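Local coordinates for protein 3-phytase (Klebsiella pneumoniae, PDB 2WNH) that probably removes phosphate groups from phytate (inositol hexakisphosphate) as a 3-phytase of the histidine acid phosphatase family, at residues G68-E71 with G72-Y75; R160-A163 with L164-T167; G313-P316 with P317-L321. The protein carries 3 engineered substitutions. All coordinates share one frame; numbering follows the deposited sequence. Where two conformers were deposited one is given.

Interaction 1: G68-E71 with G72-Y75; sequences GREE and GQHY
Glu-71 and Tyr-75 face the same side of helix 58-77, one turn apart, and their side chains meet in a typical i to i+4 pairing of an alpha-helix. Regular main-chain bonds underlie it, beginning with Gly-72 N to Gly-68 O at 2.8 Å and repeating at Gln-73, His-74 and Tyr-75. From CB, the Glu-71 chain leaves with CG opposite its own backbone nitrogen (chi1 -167°) and stays extended to the carboxylate. CG lies beside the tyrosine ring, 3.7 Å from Tyr-75 CE2. CD runs on past the same ring carbon, and OE2 then reaches the ring edge, near its plane, 3.5 Å from Tyr-75 CE2. The carboxylate is turned 50° from the ring, so the two flat groups are not stacked. OE1 forms a salt bridge with Lys-67, one turn earlier on the helix, whereas OE2 lies near OE1 of Glu-21; the lysine probably offsets the repulsion between these two acids. Tyr-75 rests on Leu-16 and Val-19 of strand 14-24, and its OH is hydrogen-bonded to Glu-324, which ties the helix to the central sheet.

Farther round the helix, Gln-73 lies alongside Glu-70, with the amide and carboxylate planes 80° apart. Their OE1 atoms are 3.4 Å from each other, Glu-70 OE1 and Gln-73 OE1 both being acceptors, and no hydrogen bond joins them. Gln-73 CG sits 3.3 Å from Arg-69 O, the carbonyl that receives the Gln-73 amide. On the tyrosine side, a water bridges the polar ends, donating one hydrogen to Glu-71 OE2 at 3.0 Å and the other to Tyr-75 OH at 3.0 Å.

Interaction 2: R160-A163 with L164-T167; sequences RRQA and LAPT
Leu-164 N is the donor with which helix 157-163 ends, and it is shared between two carbonyls. The main bond goes to Arg-160 O at 3.1 Å, noticeably bent (136° at the hydrogen), and a weak second one goes to Arg-161 O at 3.3 Å. Leu-164 then leaves helical geometry and occupies the N-cap position of helix 165-175, so one residue separates the two helices. The next amide, Ala-165 N, donates to Gln-162 O at 3.1 Å. This bond is straighter, but the donor stands above the carbonyl plane, 68° out of it and away from the lone pairs. Pro-166, in the first turn of the new helix, has no N-H to satisfy; its CD lies 3.9 Å from Ala-163 O. The Arg-160 guanidinium is spent outside the junction: NE and NH2 bind the carbonyls of Ala-154 and Lys-153 at the end of helix 143-154, and NH1 forms a salt bridge with Glu-247. Although Gln-162 and Ala-163 are exposed, the Leu-164 side chain is buried, leaning on Pro-243, Leu-244 and Glu-247, so the junction between helices 157-163 and 165-175 is covered by helix 243-250 and the loop residue Trp-189.

Interaction 3: G313-P316 with P317-L321; sequences GNIP and PGSSL
Ser-319 returns to Pro-316 across a type II beta turn, with Pro-317 and Gly-318 at its two corners, Gly-318 taking the positive phi of the second, and strand 320-328 starting directly after it. The hydrogen bonding centres on one acceptor, Pro-316 O. Ser-319 N donates to Pro-316 O at 3.1 Å, the bond that closes the turn, approaching from above the carbonyl plane (45° out of it). Ser-319 OG donates to Pro-316 O as well, at 2.7 Å, but in the carbonyl plane and on a lone pair. With chi1 at 68°, the hydroxyl lies between its own backbone nitrogen and carbonyl carbon, a rotation that folds it back over the turn.

Van der Waals contacts of carbon with the hydroxyl lie beside this pair of bonds: Ile-315 CG2 comes within 3.3 Å of Ser-319 OG, and Pro-316 CD lies 3.7 Å from the same Ser-319 OG. The apolar contact is between the neighbouring proline rings, which touch beside the peptide bond that links them, Pro-316 CB 3.5 Å from Pro-317 CD.

Pro-316 and Ser-319 pack on Phe-340 and Ala-342 of strand 334-342, while Pro-317 leans on Arg-215 and Leu-216 of helix 204-219. Backbone bonds join Ser-319 to Arg-24 and Gly-318 to His-25, two residues of the RHGxRxP signature of histidine acid phosphatases.

In this buried setting the two prolines bring no N-H that would need an acceptor, and the serine hydroxyl commits its proton within the turn. Two donors from one residue grip the Pro-316 carbonyl, which probably holds it in its orientation.

Overall arrangement
All three contacts are local, but they differ in depth. Interaction 3 is buried, its centre about 4 Å from that of the chain; interaction 1 is partly buried, and interaction 2 lies at the surface, the latter two on opposite sides of the chain's centre. Interactions 1 and 3 bear on the same central sheet: Tyr-75 packs on strand 14-24, to which the backbone of Ser-319 also bonds, and Glu-21 lies close to the like-charged Glu-71 and is hydrogen-bonded to Ser-320 OG. Their nearest atoms are nonetheless about 6 Å apart. Interaction 2 joins two successive helices and rests mainly on a third. Charge and a bridging water mark the continuous helix, a backbone amide shared between two carbonyls the helix junction, and a doubly bonded carbonyl among prolines the turn.

Interaction 1: G68-E71 with G72-Y75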
ATOM      1  N   GLY B  68      14.342  11.713   5.188  1.00 14.10           N
ATOM      2  CA  GLY B  68      14.807  10.325   5.079  1.00 14.47           C
ATOM      3  C   GLY B  68      13.981   9.524   4.058  1.00 13.54           C
ATOM      4  O   GLY B  68      14.520   8.708   3.305  1.00 13.57           O
ATOM      5  N   ARG B  69      12.682   9.750   4.039  1.00 13.39           N
ATOM      6  CA  ARG B  69      11.795   9.009   3.125  1.00 14.18           C
ATOM      7  C   ARG B  69      12.121   9.331   1.677  1.00 14.32           C
ATOM      8  O   ARG B  69      12.304   8.423   0.854  1.00 14.76           O
ATOM      9  CB  ARG B  69      10.319   9.337   3.391  0.70 15.07           C
ATOM     10  CG  ARG B  69       9.357   8.624   2.422  0.70 18.04           C
ATOM     11  CD  ARG B  69       7.886   8.992   2.638  0.70 24.91           C
ATOM     12  NE  ARG B  69       7.409   8.936   4.033  0.70 28.12           N
ATOM     13  CZ  ARG B  69       7.641   7.955   4.903  0.70 33.40           C
ATOM     14  NH1 ARG B  69       8.418   6.917   4.586  0.70 28.85           N
ATOM     15  NH2 ARG B  69       7.126   8.042   6.129  0.70 30.01           N
ATOM     16  N   GLU B  70      12.242  10.619   1.368  1.00 14.72           N
ATOM     17  CA  GLU B  70      12.567  11.014  -0.011  1.00 14.43           C
ATOM     18  C   GLU B  70      13.982  10.534  -0.391  1.00 15.87           C
ATOM     19  O   GLU B  70      14.207  10.102  -1.522  1.00 14.41           O
ATOM     20  CB  GLU B  70      12.393  12.519  -0.179  1.00 15.97           C
ATOM     21  CG  GLU B  70      10.969  13.007   0.124  1.00 22.83           C
ATOM     22  CD  GLU B  70       9.898  12.402  -0.789  1.00 34.60           C
ATOM     23  OE1 GLU B  70      10.189  12.138  -1.981  1.00 36.35           O
ATOM     24  OE2 GLU B  70       8.754  12.217  -0.317  1.00 36.45           O
ATOM     25  N   GLU B  71      14.907  10.571   0.570  1.00 13.82           N
ATOM     26  CA  GLU B  71      16.282  10.112   0.366  1.00 15.26           C
ATOM     27  C   GLU B  71      16.340   8.614   0.066  1.00 14.74           C
ATOM     28  O   GLU B  71      17.064   8.173  -0.848  1.00 14.49           O
ATOM     29  CB  GLU B  71      17.119  10.422   1.615  1.00 15.06           C
ATOM     30  CG  GLU B  71      18.605  10.271   1.378  1.00 16.72           C
ATOM     31  CD  GLU B  71      19.439  10.646   2.589  1.00 18.64           C
ATOM     32  OE1 GLU B  71      18.869  10.902   3.671  1.00 16.55           O
ATOM     33  OE2 GLU B  71      20.681  10.626   2.437  1.00 16.05           O
ATOM     34  N   GLY B  72      15.606   7.812   0.843  1.00 12.89           N
ATOM     35  CA  GLY B  72      15.595   6.369   0.586  1.00 13.72           C
ATOM     36  C   GLY B  72      15.025   6.061  -0.798  1.00 13.82           C
ATOM     37  O   GLY B  72      15.549   5.195  -1.530  1.00 15.20           O
ATOM     38  N   GLN B  73      13.960   6.777  -1.171  1.00 14.42           N
ATOM     39  CA  GLN B  73      13.358   6.590  -2.501  1.00 15.65           C
ATOM     40  C   GLN B  73      14.376   6.950  -3.590  1.00 16.04           C
ATOM     41  O   GLN B  73      14.501   6.239  -4.594  1.00 16.64           O
ATOM     42  CB  GLN B  73      12.059   7.405  -2.643  1.00 16.73           C
ATOM     43  CG  GLN B  73      10.923   6.880  -1.743  1.00 20.10           C
ATOM     44  CD  GLN B  73       9.671   7.746  -1.736  1.00 29.66           C
ATOM     45  OE1 GLN B  73       9.602   8.780  -2.419  1.00 32.76           O
ATOM     46  NE2 GLN B  73       8.645   7.307  -0.969  1.00 28.97           N
ATOM     47  N   HIS B  74      15.099   8.049  -3.379  1.00 15.93           N
ATOM     48  CA  HIS B  74      16.096   8.535  -4.339  1.00 15.69           C
ATOM     49  C   HIS B  74      17.199   7.501  -4.548  1.00 14.85           C
ATOM     50  O   HIS B  74      17.553   7.185  -5.674  1.00 16.41           O
ATOM     51  CB  HIS B  74      16.658   9.887  -3.857  1.00 16.28           C
ATOM     52  CG  HIS B  74      17.852  10.367  -4.617  1.00 19.74           C
ATOM     53  ND1 HIS B  74      17.777  10.837  -5.913  1.00 22.20           N
ATOM     54  CD2 HIS B  74      19.150  10.502  -4.242  1.00 19.36           C
ATOM     55  CE1 HIS B  74      18.978  11.219  -6.313  1.00 23.46           C
ATOM     56  NE2 HIS B  74      19.832  11.021  -5.320  1.00 20.01           N
ATOM     57  N   TYR B  75      17.737   6.957  -3.459  1.00 15.24           N
ATOM     58  CA  TYR B  75      18.798   5.968  -3.558  1.00 15.61           C
ATOM     59  C   TYR B  75      18.358   4.583  -4.064  1.00 16.13           C
ATOM     60  O   TYR B  75      19.179   3.848  -4.625  1.00 16.81           O
ATOM     61  CB  TYR B  75      19.616   5.906  -2.259  1.00 15.53           C
ATOM     62  CG  TYR B  75      20.474   7.139  -2.008  1.00 15.98           C
ATOM     63  CD1 TYR B  75      21.186   7.777  -3.063  1.00 15.80           C
ATOM     64  CD2 TYR B  75      20.610   7.666  -0.712  1.00 16.43           C
ATOM     65  CE1 TYR B  75      22.005   8.924  -2.813  1.00 14.67           C
ATOM     66  CE2 TYR B  75      21.410   8.805  -0.467  1.00 14.03           C
ATOM     67  CZ  TYR B  75      22.092   9.432  -1.531  1.00 16.72           C
ATOM     68  OH  TYR B  75      22.906  10.527  -1.281  1.00 16.85           O
TER
HETATM   69  O   HOH W   1      21.381  12.619   0.244  1.00 20.22           O

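Interaction 2: R160-A163 with L164-T167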
ATOM      1  N   ARG B 160      33.083  45.303  14.147  1.00 31.44           N
ATOM      2  CA  ARG B 160      32.156  44.219  13.785  1.00 30.32           C
ATOM      3  C   ARG B 160      30.756  44.474  14.379  1.00 29.27           C
ATOM      4  O   ARG B 160      29.741  44.289  13.694  1.00 29.07           O
ATOM      5  CB  ARG B 160      32.690  42.854  14.245  1.00 29.23           C
ATOM      6  CG  ARG B 160      33.837  42.267  13.416  1.00 29.07           C
ATOM      7  CD  ARG B 160      34.159  40.843  13.905  1.00 24.34           C
ATOM      8  NE  ARG B 160      35.238  40.188  13.159  1.00 27.65           N
ATOM      9  CZ  ARG B 160      35.071  39.443  12.061  1.00 28.23           C
ATOM     10  NH1 ARG B 160      33.858  39.254  11.533  1.00 27.01           N
ATOM     11  NH2 ARG B 160      36.126  38.886  11.474  1.00 25.75           N
ATOM     12  N   ARG B 161      30.718  44.900  15.646  1.00 28.88           N
ATOM     13  CA  ARG B 161      29.465  45.186  16.355  1.00 29.33           C
ATOM     14  C   ARG B 161      28.701  46.326  15.702  1.00 30.01           C
ATOM     15  O   ARG B 161      27.469  46.259  15.551  1.00 29.61           O
ATOM     16  CB  ARG B 161      29.741  45.516  17.821  1.00 29.21           C
ATOM     17  CG  ARG B 161      28.504  45.619  18.708  1.00 29.53           C
ATOM     18  CD  ARG B 161      28.904  46.120  20.074  1.00 34.28           C
ATOM     19  NE  ARG B 161      27.786  46.222  21.008  1.00 39.18           N
ATOM     20  CZ  ARG B 161      27.760  47.054  22.054  1.00 41.41           C
ATOM     21  NH1 ARG B 161      28.782  47.874  22.282  1.00 41.46           N
ATOM     22  NH2 ARG B 161      26.705  47.083  22.865  1.00 41.22           N
ATOM     23  N   GLN B 162      29.433  47.370  15.306  1.00 30.11           N
ATOM     24  CA  GLN B 162      28.833  48.507  14.614  1.00 31.00           C
ATOM     25  C   GLN B 162      28.282  48.104  13.249  1.00 30.03           C
ATOM     26  O   GLN B 162      27.195  48.545  12.865  1.00 29.53           O
ATOM     27  CB  GLN B 162      29.832  49.677  14.486  1.00 31.88           C
ATOM     28  CG  GLN B 162      29.251  50.948  13.817  1.00 37.26           C
ATOM     29  CD  GLN B 162      28.009  51.511  14.541  1.00 42.43           C
ATOM     30  OE1 GLN B 162      26.997  51.838  13.907  1.00 45.64           O
ATOM     31  NE2 GLN B 162      28.084  51.613  15.870  1.00 43.28           N
ATOM     32  N   ALA B 163      29.023  47.257  12.534  1.00 29.74           N
ATOM     33  CA  ALA B 163      28.618  46.792  11.205  1.00 29.64           C
ATOM     34  C   ALA B 163      27.338  45.949  11.252  1.00 28.70           C
ATOM     35  O   ALA B 163      26.578  45.926  10.293  1.00 29.49           O
ATOM     36  CB  ALA B 163      29.750  46.007  10.542  1.00 30.29           C
ATOM     37  N   LEU B 164      27.099  45.286  12.377  1.00 28.77           N
ATOM     38  CA  LEU B 164      25.883  44.468  12.557  1.00 27.30           C
ATOM     39  C   LEU B 164      24.738  45.210  13.256  1.00 27.97           C
ATOM     40  O   LEU B 164      23.720  44.609  13.611  1.00 25.34           O
ATOM     41  CB  LEU B 164      26.236  43.173  13.305  1.00 27.30           C
ATOM     42  CG  LEU B 164      26.746  42.044  12.402  1.00 28.18           C
ATOM     43  CD1 LEU B 164      27.589  41.053  13.179  1.00 27.97           C
ATOM     44  CD2 LEU B 164      25.578  41.343  11.696  1.00 28.69           C
ATOM     45  N   ALA B 165      24.903  46.522  13.452  1.00 27.74           N
ATOM     46  CA  ALA B 165      23.912  47.311  14.197  1.00 28.20           C
ATOM     47  C   ALA B 165      22.459  47.144  13.708  1.00 27.67           C
ATOM     48  O   ALA B 165      21.565  46.987  14.544  1.00 27.59           O
ATOM     49  CB  ALA B 165      24.309  48.792  14.246  1.00 28.42           C
ATOM     50  N   PRO B 166      22.218  47.184  12.375  1.00 27.92           N
ATOM     51  CA  PRO B 166      20.841  46.980  11.912  1.00 27.87           C
ATOM     52  C   PRO B 166      20.252  45.620  12.328  1.00 27.30           C
ATOM     53  O   PRO B 166      19.096  45.556  12.736  1.00 26.61           O
ATOM     54  CB  PRO B 166      20.950  47.075  10.386  1.00 28.34           C
ATOM     55  CG  PRO B 166      22.225  47.780  10.117  1.00 29.30           C
ATOM     56  CD  PRO B 166      23.140  47.424  11.245  1.00 27.49           C
ATOM     57  N   THR B 167      21.056  44.556  12.232  1.00 25.77           N
ATOM     58  CA  THR B 167      20.618  43.216  12.613  1.00 24.94           C
ATOM     59  C   THR B 167      20.400  43.132  14.129  1.00 24.73           C
ATOM     60  O   THR B 167      19.400  42.586  14.606  1.00 23.23           O
ATOM     61  CB  THR B 167      21.658  42.163  12.160  1.00 24.24           C
ATOM     62  OG1 THR B 167      21.894  42.300  10.754  1.00 25.01           O
ATOM     63  CG2 THR B 167      21.156  40.730  12.468  1.00 25.20           C
TER

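Interaction 3: G313-P316 with P317-L321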
ATOM      1  N   GLY B 313      26.725  29.901   5.117  1.00 17.51           N
ATOM      2  CA  GLY B 313      27.174  28.810   5.959  1.00 17.29           C
ATOM      3  C   GLY B 313      26.200  28.237   6.960  1.00 16.41           C
ATOM      4  O   GLY B 313      26.579  27.328   7.722  1.00 16.86           O
ATOM      5  N   ASN B 314      24.968  28.753   6.983  1.00 15.69           N
ATOM      6  CA  ASN B 314      23.956  28.321   7.954  1.00 16.54           C
ATOM      7  C   ASN B 314      23.737  26.806   7.849  1.00 15.07           C
ATOM      8  O   ASN B 314      23.714  26.259   6.740  1.00 16.94           O
ATOM      9  CB  ASN B 314      22.626  29.055   7.744  1.00 17.28           C
ATOM     10  CG  ASN B 314      21.619  28.734   8.811  1.00 20.28           C
ATOM     11  OD1 ASN B 314      20.910  27.727   8.737  1.00 21.05           O
ATOM     12  ND2 ASN B 314      21.540  29.589   9.819  1.00 18.97           N
ATOM     13  N   ILE B 315      23.620  26.151   9.003  1.00 16.07           N
ATOM     14  CA  ILE B 315      23.384  24.704   9.085  1.00 16.22           C
ATOM     15  C   ILE B 315      22.019  24.430   9.779  1.00 15.48           C
ATOM     16  O   ILE B 315      21.934  24.380  11.015  1.00 16.16           O
ATOM     17  CB  ILE B 315      24.566  24.002   9.857  1.00 15.21           C
ATOM     18  CG1 ILE B 315      25.926  24.313   9.213  1.00 15.44           C
ATOM     19  CG2 ILE B 315      24.340  22.473   9.988  1.00 16.61           C
ATOM     20  CD1 ILE B 315      27.100  24.297  10.249  1.00 14.38           C
ATOM     21  N   PRO B 316      20.933  24.295   8.991  1.00 16.46           N
ATOM     22  CA  PRO B 316      19.599  24.045   9.540  1.00 16.30           C
ATOM     23  C   PRO B 316      19.420  22.692  10.210  1.00 16.21           C
ATOM     24  O   PRO B 316      20.179  21.745   9.953  1.00 16.76           O
ATOM     25  CB  PRO B 316      18.692  24.141   8.297  1.00 16.46           C
ATOM     26  CG  PRO B 316      19.462  25.018   7.336  1.00 15.78           C
ATOM     27  CD  PRO B 316      20.877  24.499   7.532  1.00 15.83           C
ATOM     28  N   PRO B 317      18.419  22.574  11.089  1.00 16.94           N
ATOM     29  CA  PRO B 317      18.154  21.250  11.684  1.00 16.30           C
ATOM     30  C   PRO B 317      17.850  20.200  10.610  1.00 16.70           C
ATOM     31  O   PRO B 317      17.140  20.497   9.620  1.00 16.49           O
ATOM     32  CB  PRO B 317      16.908  21.502  12.551  1.00 17.62           C
ATOM     33  CG  PRO B 317      16.306  22.779  11.975  1.00 17.80           C
ATOM     34  CD  PRO B 317      17.495  23.605  11.583  1.00 16.94           C
ATOM     35  N   GLY B 318      18.393  19.004  10.804  1.00 15.82           N
ATOM     36  CA  GLY B 318      18.248  17.898   9.868  1.00 15.33           C
ATOM     37  C   GLY B 318      18.924  18.115   8.516  1.00 14.94           C
ATOM     38  O   GLY B 318      18.699  17.343   7.590  1.00 14.82           O
ATOM     39  N   SER B 319      19.760  19.147   8.390  1.00 15.37           N
ATOM     40  CA  SER B 319      20.524  19.361   7.164  1.00 15.26           C
ATOM     41  C   SER B 319      21.722  18.397   7.154  1.00 14.20           C
ATOM     42  O   SER B 319      22.057  17.823   8.194  1.00 16.07           O
ATOM     43  CB  SER B 319      21.017  20.808   7.098  1.00 15.12           C
ATOM     44  OG  SER B 319      21.989  21.051   8.114  1.00 15.49           O
ATOM     45  N   SER B 320      22.345  18.189   5.997  1.00 14.37           N
ATOM     46  CA  SER B 320      23.501  17.288   5.958  1.00 14.10           C
ATOM     47  C   SER B 320      24.515  17.640   4.883  1.00 14.17           C
ATOM     48  O   SER B 320      24.177  18.272   3.890  1.00 14.17           O
ATOM     49  CB  SER B 320      23.073  15.828   5.822  1.00 15.26           C
ATOM     50  OG  SER B 320      22.545  15.572   4.541  1.00 15.07           O
ATOM     51  N   LEU B 321      25.756  17.219   5.147  1.00 13.78           N
ATOM     52  CA  LEU B 321      26.875  17.281   4.225  1.00 15.19           C
ATOM     53  C   LEU B 321      27.027  15.869   3.655  1.00 15.35           C
ATOM     54  O   LEU B 321      27.072  14.883   4.404  1.00 15.82           O
ATOM     55  CB  LEU B 321      28.130  17.680   5.019  1.00 16.72           C
ATOM     56  CG  LEU B 321      29.407  17.963   4.252  1.00 23.45           C
ATOM     57  CD1 LEU B 321      29.199  19.060   3.204  1.00 22.14           C
ATOM     58  CD2 LEU B 321      30.449  18.409   5.293  1.00 24.54           C
TER